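PDB 3GOE: DNA repair protein rad60 from Schizosaccharomyces pombe, which is required to repair DNA double-strand breaks by recombination between sister chromatids, its C-terminal SUMO-like domain being the part described here. Local coordinates for residues A[8-12]-A[23-28]; A[50-55]-A[75-81]. The contacts are given in a common frame with arbitrary orientation. Residues are numbered along the deposited sequence.

Contact 1 (A[8-12]-A[23-28])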
loop_
_atom_site.group_PDB
_atom_site.type_symbol
_atom_site.label_atom_id
_atom_site.label_comp_id
_atom_site.label_asym_id
_atom_site.label_seq_id
_atom_site.Cartn_x
_atom_site.Cartn_y
_atom_site.Cartn_z
ATOM N N LYS A 8 -0.177 1.520 15.100
ATOM C CA LYS A 8 -0.996 0.962 14.049
ATOM C C LYS A 8 -0.503 1.273 12.678
ATOM O O LYS A 8 -0.883 0.485 11.768
ATOM C CB LYS A 8 -2.479 1.473 14.188
ATOM C CG LYS A 8 -3.138 1.201 15.537
ATOM C CD LYS A 8 -3.117 -0.251 15.943
ATOM C CE LYS A 8 -4.079 -0.530 17.121
ATOM N NZ LYS A 8 -3.533 0.068 18.420
ATOM N N LEU A 9 0.176 2.377 12.461
ATOM C CA LEU A 9 0.428 2.925 11.120
ATOM C C LEU A 9 1.861 2.732 10.679
ATOM O O LEU A 9 2.807 2.834 11.475
ATOM C CB LEU A 9 0.136 4.445 11.050
ATOM C CG LEU A 9 -1.274 4.875 11.347
ATOM C CD1 LEU A 9 -1.385 6.362 11.101
ATOM C CD2 LEU A 9 -2.321 4.149 10.557
ATOM N N ILE A 10 2.020 2.531 9.373
ATOM C CA ILE A 10 3.315 2.768 8.711
ATOM C C ILE A 10 3.072 3.773 7.574
ATOM O O ILE A 10 1.992 3.849 6.990
ATOM C CB ILE A 10 3.982 1.486 8.194
ATOM C CG1 ILE A 10 3.183 0.746 7.123
ATOM C CG2 ILE A 10 4.368 0.566 9.402
ATOM C CD1 ILE A 10 3.916 -0.444 6.546
ATOM N N THR A 11 4.120 4.534 7.261
ATOM C CA THR A 11 4.099 5.440 6.128
ATOM C C THR A 11 4.685 4.716 4.911
ATOM O O THR A 11 5.769 4.141 5.036
ATOM C CB THR A 11 4.839 6.748 6.436
ATOM O OG1 THR A 11 4.268 7.331 7.592
ATOM C CG2 THR A 11 4.730 7.739 5.272
ATOM N N LEU A 12 4.024 4.792 3.780
ATOM C CA LEU A 12 4.476 4.204 2.526
ATOM C C LEU A 12 4.428 5.243 1.436
ATOM O O LEU A 12 3.492 6.033 1.356
ATOM C CB LEU A 12 3.618 2.999 2.126
ATOM C CG LEU A 12 3.670 1.806 3.038
ATOM C CD1 LEU A 12 2.567 0.788 2.630
ATOM C CD2 LEU A 12 5.040 1.128 3.119
ATOM N N ARG A 23 2.172 9.675 -0.723
ATOM C CA ARG A 23 2.684 9.193 0.516
ATOM C C ARG A 23 1.449 8.973 1.497
ATOM O O ARG A 23 0.688 9.893 1.689
ATOM C CB ARG A 23 3.764 10.199 0.856
ATOM C CG ARG A 23 4.845 9.643 1.706
ATOM C CD ARG A 23 5.644 10.927 2.137
ATOM N NE ARG A 23 6.725 10.939 1.211
ATOM C CZ ARG A 23 7.672 10.021 1.414
ATOM N NH1 ARG A 23 7.639 9.182 2.443
ATOM N NH2 ARG A 23 8.638 9.995 0.575
ATOM N N LEU A 24 1.226 7.788 2.015
ATOM C CA LEU A 24 0.072 7.391 2.849
ATOM C C LEU A 24 0.535 6.847 4.165
ATOM O O LEU A 24 1.580 6.233 4.202
ATOM C CB LEU A 24 -0.891 6.289 2.217
ATOM C CG LEU A 24 -1.375 6.490 0.885
ATOM C CD1 LEU A 24 -0.270 6.184 -0.128
ATOM C CD2 LEU A 24 -2.495 5.497 0.716
ATOM N N SER A 25 -0.238 7.040 5.211
ATOM C CA SER A 25 0.044 6.426 6.503
ATOM C C SER A 25 -1.143 5.498 6.725
ATOM O O SER A 25 -2.286 5.892 6.915
ATOM C CB SER A 25 0.169 7.458 7.564
ATOM O OG SER A 25 -0.866 8.419 7.549
ATOM N N ILE A 26 -0.870 4.208 6.626
ATOM C CA ILE A 26 -1.989 3.298 6.675
ATOM C C ILE A 26 -1.792 2.214 7.757
ATOM O O ILE A 26 -0.692 1.886 8.181
ATOM C CB ILE A 26 -2.448 2.530 5.428
ATOM C CG1 ILE A 26 -1.364 1.548 4.999
ATOM C CG2 ILE A 26 -2.956 3.496 4.373
ATOM C CD1 ILE A 26 -2.019 0.377 4.274
ATOM N N PRO A 27 -2.905 1.734 8.269
ATOM C CA PRO A 27 -2.840 0.668 9.290
ATOM C C PRO A 27 -2.275 -0.616 8.742
ATOM O O PRO A 27 -2.636 -1.063 7.665
ATOM C CB PRO A 27 -4.313 0.499 9.695
ATOM C CG PRO A 27 -4.955 1.805 9.354
ATOM C CD PRO A 27 -4.293 2.228 8.117
ATOM N N VAL A 28 -1.413 -1.241 9.532
ATOM C CA VAL A 28 -0.802 -2.490 9.082
ATOM C C VAL A 28 -1.759 -3.660 9.101
ATOM O O VAL A 28 -1.501 -4.686 8.493
ATOM C CB VAL A 28 0.459 -2.803 9.923
ATOM C CG1 VAL A 28 1.513 -1.721 9.721
ATOM C CG2 VAL A 28 0.125 -3.029 11.388
#
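Two antiparallel strands of a β-hairpin meet here at one edge of the domain's sheet, strand 22-27 being the outermost and 9-16 the next one in. Five main-chain hydrogen bonds hold them. I10 N to I26 O is 3.0 Å and I26 N to I10 O 2.9 Å; L12 N to L24 O and L24 N to L12 O are both 2.9 Å. Just past the strand end, V28 N donates to K8 O at 2.9 Å. Between these pairs the strands draw closer, to 4.2 Å between the CA atoms of T11 and S25, and CA-H...O contacts fill in, such as T11 CA to L24 O at 3.3 Å. I10, L12, L24 and I26 share one face, where L12, L24 and I26 pack on L35 of helix 32-43; T11 and S25 occupy the other, more open face. R23 carries its guanidinium to a salt bridge with E74. A hairpin of this kind, laid against the helix, is the opening ββ unit of the ubiquitin-like β-grasp fold.

Contact 2 (A[50-55]-A[75-81])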
loop_
_atom_site.group_PDB
_atom_site.type_symbol
_atom_site.label_atom_id
_atom_site.label_comp_id
_atom_site.label_asym_id
_atom_site.label_seq_id
_atom_site.Cartn_x
_atom_site.Cartn_y
_atom_site.Cartn_z
ATOM N N ARG A 50 -7.659 -5.072 -11.219
ATOM C CA ARG A 50 -6.439 -5.234 -12.011
ATOM C C ARG A 50 -5.328 -4.316 -11.554
ATOM O O ARG A 50 -4.185 -4.530 -11.948
ATOM C CB ARG A 50 -6.637 -5.133 -13.558
ATOM C CG ARG A 50 -7.381 -6.308 -14.154
ATOM C CD ARG A 50 -7.456 -6.373 -15.668
ATOM N NE ARG A 50 -8.039 -7.607 -16.224
ATOM C CZ ARG A 50 -7.939 -8.000 -17.478
ATOM N NH1 ARG A 50 -7.280 -7.238 -18.325
ATOM N NH2 ARG A 50 -8.530 -9.153 -17.811
ATOM N N ILE A 51 -5.592 -3.348 -10.705
ATOM C CA ILE A 51 -4.491 -2.543 -10.161
ATOM C C ILE A 51 -3.677 -3.436 -9.251
ATOM O O ILE A 51 -4.227 -4.193 -8.450
ATOM C CB ILE A 51 -5.012 -1.326 -9.375
ATOM C CG1 ILE A 51 -5.908 -0.428 -10.256
ATOM C CG2 ILE A 51 -3.844 -0.557 -8.750
ATOM C CD1 ILE A 51 -6.621 0.680 -9.463
ATOM N N ARG A 52 -2.346 -3.369 -9.347
ATOM C CA ARG A 52 -1.445 -4.134 -8.541
ATOM C C ARG A 52 -0.392 -3.228 -7.904
ATOM O O ARG A 52 -0.071 -2.171 -8.425
ATOM C CB ARG A 52 -0.731 -5.234 -9.341
ATOM C CG ARG A 52 -1.587 -6.304 -9.941
ATOM C CD ARG A 52 -0.809 -7.367 -10.701
ATOM N NE ARG A 52 0.042 -6.714 -11.683
ATOM C CZ ARG A 52 0.002 -6.805 -12.999
ATOM N NH1 ARG A 52 0.895 -6.096 -13.688
ATOM N NH2 ARG A 52 -0.862 -7.568 -13.671
ATOM N N LEU A 53 0.139 -3.691 -6.781
ATOM C CA LEU A 53 1.299 -3.085 -6.150
ATOM C C LEU A 53 2.506 -3.984 -6.262
ATOM O O LEU A 53 2.385 -5.172 -6.025
ATOM C CB LEU A 53 1.087 -2.777 -4.677
ATOM C CG LEU A 53 -0.041 -1.857 -4.318
ATOM C CD1 LEU A 53 -0.084 -1.600 -2.820
ATOM C CD2 LEU A 53 -0.021 -0.538 -5.082
ATOM N N GLU A 54 3.619 -3.418 -6.680
ATOM C CA GLU A 54 4.906 -4.132 -6.779
ATOM C C GLU A 54 5.867 -3.606 -5.724
ATOM O O GLU A 54 6.004 -2.391 -5.580
ATOM C CB GLU A 54 5.494 -3.988 -8.181
ATOM C CG GLU A 54 6.838 -4.607 -8.562
ATOM C CD GLU A 54 6.887 -4.565 -10.089
ATOM O OE1 GLU A 54 6.042 -5.184 -10.779
ATOM O OE2 GLU A 54 7.820 -3.880 -10.576
ATOM N N PHE A 55 6.493 -4.533 -5.045
ATOM C CA PHE A 55 7.450 -4.216 -3.986
ATOM C C PHE A 55 8.715 -4.963 -4.288
ATOM O O PHE A 55 8.679 -6.184 -4.355
ATOM C CB PHE A 55 6.890 -4.587 -2.635
ATOM C CG PHE A 55 7.824 -4.349 -1.472
ATOM C CD1 PHE A 55 8.447 -3.132 -1.262
ATOM C CD2 PHE A 55 8.136 -5.362 -0.628
ATOM C CE1 PHE A 55 9.342 -2.870 -0.222
ATOM C CE2 PHE A 55 8.926 -5.177 0.463
ATOM C CZ PHE A 55 9.570 -3.962 0.672
ATOM N N ASP A 75 8.936 2.399 3.457
ATOM C CA ASP A 75 9.139 1.690 2.259
ATOM C C ASP A 75 8.373 2.331 1.085
ATOM O O ASP A 75 7.471 3.149 1.296
ATOM C CB ASP A 75 8.793 0.214 2.366
ATOM C CG ASP A 75 9.893 -0.608 2.972
ATOM O OD1 ASP A 75 11.082 -0.221 2.951
ATOM O OD2 ASP A 75 9.595 -1.737 3.484
ATOM N N GLN A 76 8.807 1.937 -0.112
ATOM C CA GLN A 76 8.199 2.438 -1.312
ATOM C C GLN A 76 7.727 1.270 -2.174
ATOM O O GLN A 76 8.351 0.234 -2.176
ATOM C CB GLN A 76 9.105 3.366 -2.102
ATOM C CG GLN A 76 10.414 2.782 -2.468
ATOM C CD GLN A 76 11.361 3.937 -2.821
ATOM O OE1 GLN A 76 11.024 4.813 -3.598
ATOM N NE2 GLN A 76 12.603 3.915 -2.281
ATOM N N VAL A 77 6.598 1.496 -2.829
ATOM C CA VAL A 77 6.002 0.517 -3.725
ATOM C C VAL A 77 5.602 1.225 -5.024
ATOM O O VAL A 77 5.427 2.429 -5.095
ATOM C CB VAL A 77 4.781 -0.202 -3.137
ATOM C CG1 VAL A 77 5.139 -0.951 -1.861
ATOM C CG2 VAL A 77 3.747 0.853 -2.925
ATOM N N SER A 78 5.459 0.418 -6.077
ATOM C CA SER A 78 4.995 0.878 -7.366
ATOM C C SER A 78 3.537 0.469 -7.607
ATOM O O SER A 78 3.198 -0.687 -7.421
ATOM C CB SER A 78 5.854 0.336 -8.476
ATOM O OG SER A 78 7.176 0.804 -8.419
ATOM N N VAL A 79 2.716 1.407 -8.018
ATOM C CA VAL A 79 1.365 1.144 -8.433
ATOM C C VAL A 79 1.346 0.862 -9.927
ATOM O O VAL A 79 1.799 1.741 -10.697
ATOM C CB VAL A 79 0.466 2.358 -8.130
ATOM C CG1 VAL A 79 -0.967 2.029 -8.532
ATOM C CG2 VAL A 79 0.605 2.786 -6.698
ATOM N N VAL A 80 0.808 -0.266 -10.325
ATOM C CA VAL A 80 0.726 -0.663 -11.751
ATOM C C VAL A 80 -0.733 -0.715 -12.108
ATOM O O VAL A 80 -1.481 -1.512 -11.564
ATOM C CB VAL A 80 1.443 -1.968 -11.982
ATOM C CG1 VAL A 80 1.299 -2.367 -13.456
ATOM C CG2 VAL A 80 2.890 -1.890 -11.549
ATOM N N LEU A 81 -1.171 0.156 -13.027
ATOM C CA LEU A 81 -2.594 0.281 -13.327
ATOM C C LEU A 81 -3.072 -0.668 -14.431
ATOM O O LEU A 81 -4.288 -0.977 -14.455
ATOM C CB LEU A 81 -2.903 1.761 -13.669
ATOM C CG LEU A 81 -2.613 2.720 -12.511
ATOM C CD1 LEU A 81 -2.879 4.168 -12.916
ATOM C CD2 LEU A 81 -3.446 2.388 -11.279
HETATM O O HOH W 1 -1.674 -4.124 -13.115
#
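Strand 52-55 runs antiparallel to the C-terminal strand 76-80, and the main-chain polar groups facing each other across the seam are paired off. R52 N donates to V80 O (3.0 Å) and V80 N donates to R52 O (2.8 Å); E54 N reaches S78 O and S78 N reaches E54 O, both at 2.9 Å. V80 O accepts a second time: water 1 donates to it at 3.0 Å and to R50 O at 2.8 Å, bridging the two segments where the strand pairing ends. In the β-grasp fold of ubiquitin and SUMO, the last strand lies in the middle of the sheet, and so here: the other edge of 76-80 is satisfied by strand 9-16, with D75 bonding to L13, V77 to L13 and R15, and V79 to R15. On the far side of 52-55, the backbone of L53 bonds to L60. L53 CD2 meets V79 CG2 at 3.7 Å and I51 CG2 meets V79 CG1 at 3.9 Å, while I51 and L53 also touch helix 32-43. On the opposite face, R52 makes a cation-pi contact with W59, which E54 and V80 also touch. D75 OD2 accepts from E72 N, and Q76 OE1 from R15 NE.

Overall arrangement
Contacts 1 and 2 belong to one mixed sheet and are joined through its middle, where strand 9-16 of contact 1 runs parallel to strand 76-80 of contact 2; they touch at L12 CD2 and D75 O, 3.6 Å apart. Their centres are 15 Å apart, on opposite sides of the chain's centre. Contact 1 pairs near neighbours in sequence and includes an outermost strand, whereas contact 2 joins more distant pieces farther inside the sheet. Each is partly buried and turns a largely apolar face to helix 32-43: L35 touches L12, L24 and I26 from contact 1 and L53 from contact 2. The outer faces differ: T11 and S25 in contact 1, but R52, E54 and V80 around W59 in contact 2.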